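Local coordinates for Serine/threonine-protein kinase Tel1 (Chaetomium thermophilum, PDB 6SKY) that phosphorylates serine and threonine residues of proteins with ATP and probably activates checkpoint signalling as a sensor of DNA damage, at residues A1614-S1619 against A1631-V1636; S1640-G1645 against A2086-T2091; R2068-G2073 against S2078-Q2083. All blocks are in the same frame, centred on the assembly; numbering follows the deposited sequence.

Interaction 1 (A1614-S1619 against A1631-V1636)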
ATOM      1  N   ALA A1614      32.716  25.124  16.299  1.00 43.42           N
ATOM      2  CA  ALA A1614      32.811  26.188  15.308  1.00 43.42           C
ATOM      3  C   ALA A1614      34.173  26.860  15.353  1.00 43.42           C
ATOM      4  O   ALA A1614      34.786  27.118  14.311  1.00 43.42           O
ATOM      5  CB  ALA A1614      31.704  27.209  15.535  1.00 43.42           C
ATOM      6  N   VAL A1615      34.679  27.118  16.556  1.00 43.11           N
ATOM      7  CA  VAL A1615      35.965  27.784  16.698  1.00 43.11           C
ATOM      8  C   VAL A1615      37.103  26.843  16.340  1.00 43.11           C
ATOM      9  O   VAL A1615      38.109  27.264  15.766  1.00 43.11           O
ATOM     10  CB  VAL A1615      36.114  28.342  18.120  1.00 43.11           C
ATOM     11  CG1 VAL A1615      37.401  29.091  18.242  1.00 43.11           C
ATOM     12  CG2 VAL A1615      34.955  29.247  18.439  1.00 43.11           C
ATOM     13  N   VAL A1616      36.970  25.555  16.659  1.00 39.65           N
ATOM     14  CA  VAL A1616      38.028  24.625  16.287  1.00 39.65           C
ATOM     15  C   VAL A1616      38.086  24.441  14.779  1.00 39.65           C
ATOM     16  O   VAL A1616      39.166  24.264  14.216  1.00 39.65           O
ATOM     17  CB  VAL A1616      37.850  23.288  17.020  1.00 39.65           C
ATOM     18  CG1 VAL A1616      38.815  22.267  16.489  1.00 39.65           C
ATOM     19  CG2 VAL A1616      38.085  23.484  18.489  1.00 39.65           C
ATOM     20  N   TRP A1617      36.949  24.499  14.090  1.00 40.18           N
ATOM     21  CA  TRP A1617      37.003  24.481  12.634  1.00 40.18           C
ATOM     22  C   TRP A1617      37.601  25.769  12.093  1.00 40.18           C
ATOM     23  O   TRP A1617      38.419  25.739  11.170  1.00 40.18           O
ATOM     24  CB  TRP A1617      35.619  24.262  12.037  1.00 40.18           C
ATOM     25  CG  TRP A1617      35.628  24.476  10.571  1.00 40.18           C
ATOM     26  CD1 TRP A1617      35.000  25.463   9.884  1.00 40.18           C
ATOM     27  CD2 TRP A1617      36.343  23.708   9.604  1.00 40.18           C
ATOM     28  NE1 TRP A1617      35.263  25.349   8.548  1.00 40.18           N
ATOM     29  CE2 TRP A1617      36.088  24.276   8.351  1.00 40.18           C
ATOM     30  CE3 TRP A1617      37.168  22.585   9.678  1.00 40.18           C
ATOM     31  CZ2 TRP A1617      36.628  23.764   7.184  1.00 40.18           C
ATOM     32  CZ3 TRP A1617      37.700  22.084   8.525  1.00 40.18           C
ATOM     33  CH2 TRP A1617      37.430  22.667   7.295  1.00 40.18           C
ATOM     34  N   LYS A1618      37.196  26.910  12.644  1.00 45.56           N
ATOM     35  CA  LYS A1618      37.789  28.179  12.246  1.00 45.56           C
ATOM     36  C   LYS A1618      39.300  28.163  12.412  1.00 45.56           C
ATOM     37  O   LYS A1618      40.017  28.800  11.637  1.00 45.56           O
ATOM     38  CB  LYS A1618      37.182  29.301  13.071  1.00 45.56           C
ATOM     39  CG  LYS A1618      36.941  30.572  12.320  1.00 45.56           C
ATOM     40  CD  LYS A1618      36.299  31.585  13.228  1.00 45.56           C
ATOM     41  CE  LYS A1618      35.020  31.043  13.804  1.00 45.56           C
ATOM     42  NZ  LYS A1618      34.453  31.967  14.809  1.00 45.56           N
ATOM     43  N   SER A1619      39.796  27.440  13.412  1.00 46.02           N
ATOM     44  CA  SER A1619      41.229  27.381  13.659  1.00 46.02           C
ATOM     45  C   SER A1619      41.939  26.523  12.626  1.00 46.02           C
ATOM     46  O   SER A1619      42.952  26.937  12.056  1.00 46.02           O
ATOM     47  CB  SER A1619      41.486  26.845  15.058  1.00 46.02           C
ATOM     48  OG  SER A1619      42.815  26.392  15.177  1.00 46.02           O
ATOM     49  N   ALA A1631      44.528  16.115  13.399  1.00 32.98           N
ATOM     50  CA  ALA A1631      43.847  14.952  13.952  1.00 32.98           C
ATOM     51  C   ALA A1631      43.005  15.331  15.159  1.00 32.98           C
ATOM     52  O   ALA A1631      41.876  14.858  15.308  1.00 32.98           O
ATOM     53  CB  ALA A1631      44.856  13.875  14.324  1.00 32.98           C
ATOM     54  N   TRP A1632      43.531  16.189  16.032  1.00 35.23           N
ATOM     55  CA  TRP A1632      42.755  16.628  17.188  1.00 35.23           C
ATOM     56  C   TRP A1632      41.531  17.438  16.764  1.00 35.23           C
ATOM     57  O   TRP A1632      40.439  17.273  17.323  1.00 35.23           O
ATOM     58  CB  TRP A1632      43.651  17.431  18.124  1.00 35.23           C
ATOM     59  CG  TRP A1632      42.960  17.977  19.311  1.00 35.23           C
ATOM     60  CD1 TRP A1632      42.694  17.328  20.472  1.00 35.23           C
ATOM     61  CD2 TRP A1632      42.450  19.299  19.466  1.00 35.23           C
ATOM     62  NE1 TRP A1632      42.037  18.158  21.336  1.00 35.23           N
ATOM     63  CE2 TRP A1632      41.878  19.378  20.740  1.00 35.23           C
ATOM     64  CE3 TRP A1632      42.415  20.420  18.646  1.00 35.23           C
ATOM     65  CZ2 TRP A1632      41.283  20.529  21.210  1.00 35.23           C
ATOM     66  CZ3 TRP A1632      41.825  21.554  19.112  1.00 35.23           C
ATOM     67  CH2 TRP A1632      41.265  21.605  20.381  1.00 35.23           C
ATOM     68  N   ALA A1633      41.688  18.310  15.772  1.00 30.93           N
ATOM     69  CA  ALA A1633      40.558  19.086  15.284  1.00 30.93           C
ATOM     70  C   ALA A1633      39.514  18.192  14.642  1.00 30.93           C
ATOM     71  O   ALA A1633      38.313  18.438  14.771  1.00 30.93           O
ATOM     72  CB  ALA A1633      41.033  20.140  14.292  1.00 30.93           C
ATOM     73  N   GLY A1634      39.950  17.149  13.942  1.00 28.87           N
ATOM     74  CA  GLY A1634      39.006  16.190  13.405  1.00 28.87           C
ATOM     75  C   GLY A1634      38.267  15.439  14.486  1.00 28.87           C
ATOM     76  O   GLY A1634      37.079  15.171  14.360  1.00 28.87           O
ATOM     77  N   ARG A1635      38.956  15.088  15.563  1.00 34.04           N
ATOM     78  CA  ARG A1635      38.281  14.420  16.667  1.00 34.04           C
ATOM     79  C   ARG A1635      37.220  15.317  17.291  1.00 34.04           C
ATOM     80  O   ARG A1635      36.115  14.864  17.603  1.00 34.04           O
ATOM     81  CB  ARG A1635      39.305  13.991  17.704  1.00 34.04           C
ATOM     82  CG  ARG A1635      38.878  12.840  18.540  1.00 34.04           C
ATOM     83  CD  ARG A1635      39.683  12.813  19.798  1.00 34.04           C
ATOM     84  NE  ARG A1635      40.704  11.780  19.796  1.00 34.04           N
ATOM     85  CZ  ARG A1635      41.625  11.662  20.741  1.00 34.04           C
ATOM     86  NH1 ARG A1635      41.653  12.520  21.745  1.00 34.04           N
ATOM     87  NH2 ARG A1635      42.520  10.694  20.679  1.00 34.04           N
ATOM     88  N   VAL A1636      37.521  16.606  17.445  1.00 31.12           N
ATOM     89  CA  VAL A1636      36.549  17.532  18.022  1.00 31.12           C
ATOM     90  C   VAL A1636      35.367  17.744  17.082  1.00 31.12           C
ATOM     91  O   VAL A1636      34.209  17.738  17.513  1.00 31.12           O
ATOM     92  CB  VAL A1636      37.235  18.858  18.384  1.00 31.12           C
ATOM     93  CG1 VAL A1636      36.216  19.904  18.740  1.00 31.12           C
ATOM     94  CG2 VAL A1636      38.176  18.647  19.531  1.00 31.12           C
TER
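V1616 lies among W1632, A1633 and V1636, and carries the whole contact from its own helix. The two helices run roughly antiparallel: their short segments cross at -151° with axes 9.6 Å apart. They are consecutive in the chain, so the pair forms a helical hairpin.

The tight part is the isopropyl group of V1616. Its CG1 is anti to the backbone N (chi1 172°), which carries this methyl onto A1633 and leaves CG2 for V1636. V1616 CG1 is 3.8 Å from A1633 CB. The same methyl is 4.1 Å from W1632 CZ3, at the far end of the indole, and approaches that ring obliquely. V1616 CG2 is 4.0 Å from V1636 CG1, and the two valine side chains cross at about a right angle. Within its own helix, V1636 CG2 lies 3.9 Å above the W1632 ring plane, toward the rim. F1592 and Y1629 meet the same ring, and L1566 packs on V1616, so the region is well buried.

Away from V1616 the hairpin is looser. S1619 points toward the partner helix but makes no contact with segment 1631-1636; its OG bonds to Y1629 OH. A1614 and K1618 are partly exposed, and K1618 touches W1569. R1635 takes no part in the contact; its guanidinium forms a salt bridge with D1601.

Only apolar groups meet between the segments. The fit therefore depends on shape and burial, while charge and hydrogen bonding are handled by neighbours outside the pair.

Interaction 2 (S1640-G1645 against A2086-T2091)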
ATOM      1  N   SER A1640      31.471  16.643  17.753  1.00 28.04           N
ATOM      2  CA  SER A1640      30.396  17.621  17.646  1.00 28.04           C
ATOM      3  C   SER A1640      29.307  17.164  16.683  1.00 28.04           C
ATOM      4  O   SER A1640      28.115  17.351  16.950  1.00 28.04           O
ATOM      5  CB  SER A1640      30.968  18.960  17.205  1.00 28.04           C
ATOM      6  OG  SER A1640      29.947  19.812  16.734  1.00 28.04           O
ATOM      7  N   PHE A1641      29.689  16.574  15.551  1.00 22.20           N
ATOM      8  CA  PHE A1641      28.685  16.122  14.591  1.00 22.20           C
ATOM      9  C   PHE A1641      27.963  14.880  15.090  1.00 22.20           C
ATOM     10  O   PHE A1641      26.759  14.729  14.873  1.00 22.20           O
ATOM     11  CB  PHE A1641      29.333  15.856  13.240  1.00 22.20           C
ATOM     12  CG  PHE A1641      28.367  15.494  12.162  1.00 22.20           C
ATOM     13  CD1 PHE A1641      28.129  14.182  11.840  1.00 22.20           C
ATOM     14  CD2 PHE A1641      27.707  16.466  11.458  1.00 22.20           C
ATOM     15  CE1 PHE A1641      27.254  13.857  10.848  1.00 22.20           C
ATOM     16  CE2 PHE A1641      26.834  16.137  10.464  1.00 22.20           C
ATOM     17  CZ  PHE A1641      26.610  14.835  10.161  1.00 22.20           C
ATOM     18  N   ALA A1642      28.671  13.978  15.758  1.00 24.18           N
ATOM     19  CA  ALA A1642      28.016  12.816  16.326  1.00 24.18           C
ATOM     20  C   ALA A1642      27.099  13.180  17.474  1.00 24.18           C
ATOM     21  O   ALA A1642      26.186  12.415  17.782  1.00 24.18           O
ATOM     22  CB  ALA A1642      29.051  11.807  16.803  1.00 24.18           C
ATOM     23  N   ALA A1643      27.319  14.316  18.124  1.00 26.69           N
ATOM     24  CA  ALA A1643      26.438  14.726  19.201  1.00 26.69           C
ATOM     25  C   ALA A1643      25.309  15.639  18.754  1.00 26.69           C
ATOM     26  O   ALA A1643      24.310  15.742  19.466  1.00 26.69           O
ATOM     27  CB  ALA A1643      27.238  15.424  20.293  1.00 26.69           C
ATOM     28  N   SER A1644      25.428  16.306  17.612  1.00 26.33           N
ATOM     29  CA  SER A1644      24.374  17.229  17.218  1.00 26.33           C
ATOM     30  C   SER A1644      23.848  16.956  15.822  1.00 26.33           C
ATOM     31  O   SER A1644      22.708  17.298  15.509  1.00 26.33           O
ATOM     32  CB  SER A1644      24.873  18.668  17.291  1.00 26.33           C
ATOM     33  OG  SER A1644      25.878  18.912  16.325  1.00 26.33           O
ATOM     34  N   GLY A1645      24.667  16.362  14.968  1.00 26.18           N
ATOM     35  CA  GLY A1645      24.247  16.140  13.607  1.00 26.18           C
ATOM     36  C   GLY A1645      24.095  17.393  12.800  1.00 26.18           C
ATOM     37  O   GLY A1645      23.404  17.382  11.786  1.00 26.18           O
ATOM     38  N   ALA A2086      31.996  10.570   8.252  1.00 18.54           N
ATOM     39  CA  ALA A2086      33.232   9.803   8.377  1.00 18.54           C
ATOM     40  C   ALA A2086      34.012  10.210   9.619  1.00 18.54           C
ATOM     41  O   ALA A2086      34.556   9.358  10.328  1.00 18.54           O
ATOM     42  CB  ALA A2086      34.091   9.987   7.132  1.00 18.54           C
ATOM     43  N   LEU A2087      34.094  11.511   9.886  1.00 17.86           N
ATOM     44  CA  LEU A2087      34.730  11.971  11.116  1.00 17.86           C
ATOM     45  C   LEU A2087      34.035  11.412  12.348  1.00 17.86           C
ATOM     46  O   LEU A2087      34.695  10.987  13.301  1.00 17.86           O
ATOM     47  CB  LEU A2087      34.738  13.493  11.171  1.00 17.86           C
ATOM     48  CG  LEU A2087      35.738  14.270  10.331  1.00 17.86           C
ATOM     49  CD1 LEU A2087      35.487  15.728  10.513  1.00 17.86           C
ATOM     50  CD2 LEU A2087      37.121  13.927  10.754  1.00 17.86           C
ATOM     51  N   ALA A2088      32.702  11.413  12.352  1.00 18.58           N
ATOM     52  CA  ALA A2088      31.962  10.894  13.501  1.00 18.58           C
ATOM     53  C   ALA A2088      32.191   9.398  13.696  1.00 18.58           C
ATOM     54  O   ALA A2088      32.337   8.923  14.829  1.00 18.58           O
ATOM     55  CB  ALA A2088      30.480  11.190  13.338  1.00 18.58           C
ATOM     56  N   ALA A2089      32.233   8.641  12.601  1.00 19.73           N
ATOM     57  CA  ALA A2089      32.509   7.211  12.677  1.00 19.73           C
ATOM     58  C   ALA A2089      33.899   6.934  13.232  1.00 19.73           C
ATOM     59  O   ALA A2089      34.072   6.071  14.099  1.00 19.73           O
ATOM     60  CB  ALA A2089      32.353   6.585  11.297  1.00 19.73           C
ATOM     61  N   LEU A2090      34.911   7.639  12.723  1.00 19.61           N
ATOM     62  CA  LEU A2090      36.264   7.451  13.235  1.00 19.61           C
ATOM     63  C   LEU A2090      36.367   7.837  14.701  1.00 19.61           C
ATOM     64  O   LEU A2090      37.116   7.212  15.455  1.00 19.61           O
ATOM     65  CB  LEU A2090      37.260   8.250  12.408  1.00 19.61           C
ATOM     66  CG  LEU A2090      37.521   7.786  10.983  1.00 19.61           C
ATOM     67  CD1 LEU A2090      38.186   8.879  10.211  1.00 19.61           C
ATOM     68  CD2 LEU A2090      38.387   6.576  10.988  1.00 19.61           C
ATOM     69  N   THR A2091      35.602   8.833  15.135  1.00 24.90           N
ATOM     70  CA  THR A2091      35.642   9.222  16.539  1.00 24.90           C
ATOM     71  C   THR A2091      35.004   8.169  17.437  1.00 24.90           C
ATOM     72  O   THR A2091      35.515   7.891  18.522  1.00 24.90           O
ATOM     73  CB  THR A2091      34.967  10.576  16.717  1.00 24.90           C
ATOM     74  OG1 THR A2091      35.649  11.540  15.920  1.00 24.90           O
ATOM     75  CG2 THR A2091      35.032  11.014  18.138  1.00 24.90           C
TER
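A1642 and A2088 meet methyl to methyl, with A1642 CB 3.8 Å from A2088 CB. The two small side chains let the backbones come close: A1642 CA is 5.2 Å from A2088 CA. F1641 adds a second touch. Its CG is anti to the backbone N (chi1 -175°), which swings the ring to the A2088 side. There F1641 CD1 lies 4.1 Å from A2088 CB, and the methyl sits at the ring edge, near its plane. G1645 CA lies over one face of the F1641 ring, 4.0 Å above its plane and toward the rim. I2130 touches both F1641 and A2088 from helix 2124-2143.

Two hydroxyls fold back on their own helices. S1644 OG donates to S1640 O at 2.8 Å, with chi1 of 67° bringing it back over the last turn. T2091 OG1 gives L2087 O a second donor. It and T2091 N reach that oxygen from opposite faces of its carbonyl plane.

G1645 leaves the helix with positive phi, which favours glycine. Outside the pair, A1642 O accepts from W2118 NE1. Close alanine-to-alanine packing here joins helices distant in sequence, 1627-1644 and 2077-2097, within the alpha solenoid.

Interaction 3 (R2068-G2073 against S2078-Q2083)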
ATOM      1  N   ARG A2068      41.768  17.529   6.131  1.00 36.49           N
ATOM      2  CA  ARG A2068      42.434  18.167   5.003  1.00 36.49           C
ATOM      3  C   ARG A2068      41.545  18.194   3.774  1.00 36.49           C
ATOM      4  O   ARG A2068      41.654  19.100   2.946  1.00 36.49           O
ATOM      5  CB  ARG A2068      43.737  17.455   4.676  1.00 36.49           C
ATOM      6  CG  ARG A2068      44.868  17.728   5.633  1.00 36.49           C
ATOM      7  CD  ARG A2068      46.174  17.389   4.964  1.00 36.49           C
ATOM      8  NE  ARG A2068      47.297  17.342   5.888  1.00 36.49           N
ATOM      9  CZ  ARG A2068      47.821  16.218   6.363  1.00 36.49           C
ATOM     10  NH1 ARG A2068      48.849  16.271   7.196  1.00 36.49           N
ATOM     11  NH2 ARG A2068      47.318  15.044   6.004  1.00 36.49           N
ATOM     12  N   HIS A2069      40.675  17.198   3.620  1.00 37.81           N
ATOM     13  CA  HIS A2069      39.781  17.190   2.466  1.00 37.81           C
ATOM     14  C   HIS A2069      38.618  18.156   2.655  1.00 37.81           C
ATOM     15  O   HIS A2069      38.168  18.786   1.695  1.00 37.81           O
ATOM     16  CB  HIS A2069      39.268  15.780   2.206  1.00 37.81           C
ATOM     17  CG  HIS A2069      38.465  15.657   0.953  1.00 37.81           C
ATOM     18  ND1 HIS A2069      37.294  14.939   0.887  1.00 37.81           N
ATOM     19  CD2 HIS A2069      38.664  16.165  -0.285  1.00 37.81           C
ATOM     20  CE1 HIS A2069      36.804  15.010  -0.337  1.00 37.81           C
ATOM     21  NE2 HIS A2069      37.616  15.748  -1.067  1.00 37.81           N
ATOM     22  N   LEU A2070      38.109  18.277   3.880  1.00 34.16           N
ATOM     23  CA  LEU A2070      37.071  19.267   4.152  1.00 34.16           C
ATOM     24  C   LEU A2070      37.583  20.679   3.926  1.00 34.16           C
ATOM     25  O   LEU A2070      36.821  21.566   3.531  1.00 34.16           O
ATOM     26  CB  LEU A2070      36.562  19.133   5.581  1.00 34.16           C
ATOM     27  CG  LEU A2070      35.598  18.021   5.955  1.00 34.16           C
ATOM     28  CD1 LEU A2070      35.515  17.943   7.447  1.00 34.16           C
ATOM     29  CD2 LEU A2070      34.244  18.306   5.386  1.00 34.16           C
ATOM     30  N   SER A2071      38.866  20.920   4.199  1.00 40.89           N
ATOM     31  CA  SER A2071      39.424  22.249   3.979  1.00 40.89           C
ATOM     32  C   SER A2071      39.669  22.553   2.509  1.00 40.89           C
ATOM     33  O   SER A2071      39.946  23.705   2.170  1.00 40.89           O
ATOM     34  CB  SER A2071      40.735  22.410   4.741  1.00 40.89           C
ATOM     35  OG  SER A2071      40.507  22.486   6.128  1.00 40.89           O
ATOM     36  N   SER A2072      39.573  21.556   1.632  1.00 46.91           N
ATOM     37  CA  SER A2072      39.940  21.750   0.237  1.00 46.91           C
ATOM     38  C   SER A2072      38.968  22.646  -0.510  1.00 46.91           C
ATOM     39  O   SER A2072      39.283  23.086  -1.619  1.00 46.91           O
ATOM     40  CB  SER A2072      40.040  20.404  -0.470  1.00 46.91           C
ATOM     41  OG  SER A2072      41.109  19.639   0.052  1.00 46.91           O
ATOM     42  N   GLY A2073      37.797  22.920   0.050  1.00 54.11           N
ATOM     43  CA  GLY A2073      36.915  23.874  -0.585  1.00 54.11           C
ATOM     44  C   GLY A2073      35.699  23.299  -1.280  1.00 54.11           C
ATOM     45  O   GLY A2073      34.723  22.923  -0.626  1.00 54.11           O
ATOM     46  N   SER A2078      26.023  17.208   0.100  1.00 31.27           N
ATOM     47  CA  SER A2078      25.993  15.776   0.363  1.00 31.27           C
ATOM     48  C   SER A2078      27.389  15.235   0.641  1.00 31.27           C
ATOM     49  O   SER A2078      27.584  14.466   1.586  1.00 31.27           O
ATOM     50  CB  SER A2078      25.350  15.047  -0.812  1.00 31.27           C
ATOM     51  OG  SER A2078      25.945  15.435  -2.031  1.00 31.27           O
ATOM     52  N   VAL A2079      28.375  15.635  -0.156  1.00 28.40           N
ATOM     53  CA  VAL A2079      29.745  15.200   0.082  1.00 28.40           C
ATOM     54  C   VAL A2079      30.255  15.751   1.403  1.00 28.40           C
ATOM     55  O   VAL A2079      30.970  15.069   2.146  1.00 28.40           O
ATOM     56  CB  VAL A2079      30.644  15.620  -1.090  1.00 28.40           C
ATOM     57  CG1 VAL A2079      32.049  15.142  -0.860  1.00 28.40           C
ATOM     58  CG2 VAL A2079      30.100  15.069  -2.379  1.00 28.40           C
ATOM     59  N   LEU A2080      29.894  16.989   1.716  1.00 28.76           N
ATOM     60  CA  LEU A2080      30.309  17.602   2.968  1.00 28.76           C
ATOM     61  C   LEU A2080      29.786  16.822   4.164  1.00 28.76           C
ATOM     62  O   LEU A2080      30.528  16.538   5.112  1.00 28.76           O
ATOM     63  CB  LEU A2080      29.815  19.042   3.008  1.00 28.76           C
ATOM     64  CG  LEU A2080      30.273  19.919   4.153  1.00 28.76           C
ATOM     65  CD1 LEU A2080      31.655  20.417   3.861  1.00 28.76           C
ATOM     66  CD2 LEU A2080      29.316  21.057   4.310  1.00 28.76           C
ATOM     67  N   ARG A2081      28.506  16.459   4.138  1.00 26.17           N
ATOM     68  CA  ARG A2081      27.952  15.716   5.261  1.00 26.17           C
ATOM     69  C   ARG A2081      28.466  14.284   5.302  1.00 26.17           C
ATOM     70  O   ARG A2081      28.590  13.713   6.385  1.00 26.17           O
ATOM     71  CB  ARG A2081      26.435  15.757   5.208  1.00 26.17           C
ATOM     72  CG  ARG A2081      25.902  17.160   5.112  1.00 26.17           C
ATOM     73  CD  ARG A2081      24.401  17.190   5.065  1.00 26.17           C
ATOM     74  NE  ARG A2081      23.860  17.032   6.401  1.00 26.17           N
ATOM     75  CZ  ARG A2081      23.497  18.045   7.172  1.00 26.17           C
ATOM     76  NH1 ARG A2081      23.022  17.814   8.385  1.00 26.17           N
ATOM     77  NH2 ARG A2081      23.602  19.286   6.724  1.00 26.17           N
ATOM     78  N   GLN A2082      28.799  13.699   4.152  1.00 21.95           N
ATOM     79  CA  GLN A2082      29.454  12.396   4.162  1.00 21.95           C
ATOM     80  C   GLN A2082      30.807  12.459   4.857  1.00 21.95           C
ATOM     81  O   GLN A2082      31.157  11.563   5.631  1.00 21.95           O
ATOM     82  CB  GLN A2082      29.618  11.882   2.739  1.00 21.95           C
ATOM     83  CG  GLN A2082      28.359  11.340   2.128  1.00 21.95           C
ATOM     84  CD  GLN A2082      28.510  11.059   0.651  1.00 21.95           C
ATOM     85  OE1 GLN A2082      29.583  11.206   0.084  1.00 21.95           O
ATOM     86  NE2 GLN A2082      27.426  10.659   0.019  1.00 21.95           N
ATOM     87  N   GLN A2083      31.587  13.504   4.590  1.00 24.31           N
ATOM     88  CA  GLN A2083      32.878  13.645   5.256  1.00 24.31           C
ATOM     89  C   GLN A2083      32.716  13.869   6.752  1.00 24.31           C
ATOM     90  O   GLN A2083      33.482  13.327   7.558  1.00 24.31           O
ATOM     91  CB  GLN A2083      33.668  14.791   4.644  1.00 24.31           C
ATOM     92  CG  GLN A2083      33.897  14.679   3.173  1.00 24.31           C
ATOM     93  CD  GLN A2083      34.753  13.513   2.813  1.00 24.31           C
ATOM     94  OE1 GLN A2083      35.581  13.073   3.598  1.00 24.31           O
ATOM     95  NE2 GLN A2083      34.559  12.991   1.616  1.00 24.31           N
TER
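L2070 and L2080 mark the closest backbone approach, with their CA atoms 7.1 Å apart, and a type I beta turn from L2070 to G2073 starts the short link between the two segments.

L2070 holds the buried part. Its CD2 methyl is 3.7 Å from L2080 CD1, and these two leucines cross at about a right angle. The same L2070 CD2 is 3.6 Å from Q2083 CB, where the side chains slide past each other in opposite directions. W1617 packs on L2070 from helix 1606-1619, while V1647 and L1651 touch L2080.

H2069 and Q2083 make the polar half. The Q2083 chain is bent at chi2 (-65°), which folds its amide back to the imidazole. Ring and amide planes stand 87° apart. Q2083 CD lies in the ring plane, 3.5 Å from H2069 ND1, so the edge of the ring meets the broad side of the amide. H2069 ND1 is also 3.4 Å from Q2083 NE2, but the angle is too poor for a hydrogen bond. Q2083 NE2 instead has a weak bond to D2033 O, and D2033 also touches H2069. An alanine at Q2083 would keep the CB that meets L2070, but the imidazole edge would probably lose its amide neighbour and be freer to turn.

S2072 OG reaches back to R2068 O at 3.0 Å, tying the turn to the end of its helix. G2073 has backbone angles that call for glycine. On the second helix, R2081 forms a salt bridge with D2126, tying it to helix 2124-2143. Two successive helices joined by a short link form a helical hairpin, in keeping with the alpha-solenoid build of the protein; both lie in the FAT domain.

In the fold
All three contacts lie in the helical part of the chain, away from the nucleotide site. Interactions 1 and 3 each close a hairpin of neighbouring helices, whereas interaction 2 bridges helices over 400 residues apart. It shares helix 1627-1644 with interaction 1 and helix 2077-2097 with interaction 3, and so links the two hairpins. W1617 of segment 1614-1619 takes no part in interaction 1 but touches S2071 of interaction 3. Interactions 1 and 2 are buried and apolar, the second centred on two alanine methyls with a phenylalanine edge beside them. Interaction 3 is mixed: its leucines are buried, its histidine is partly exposed against a glutamine amide, and its turn residues S2071 to G2073 are exposed.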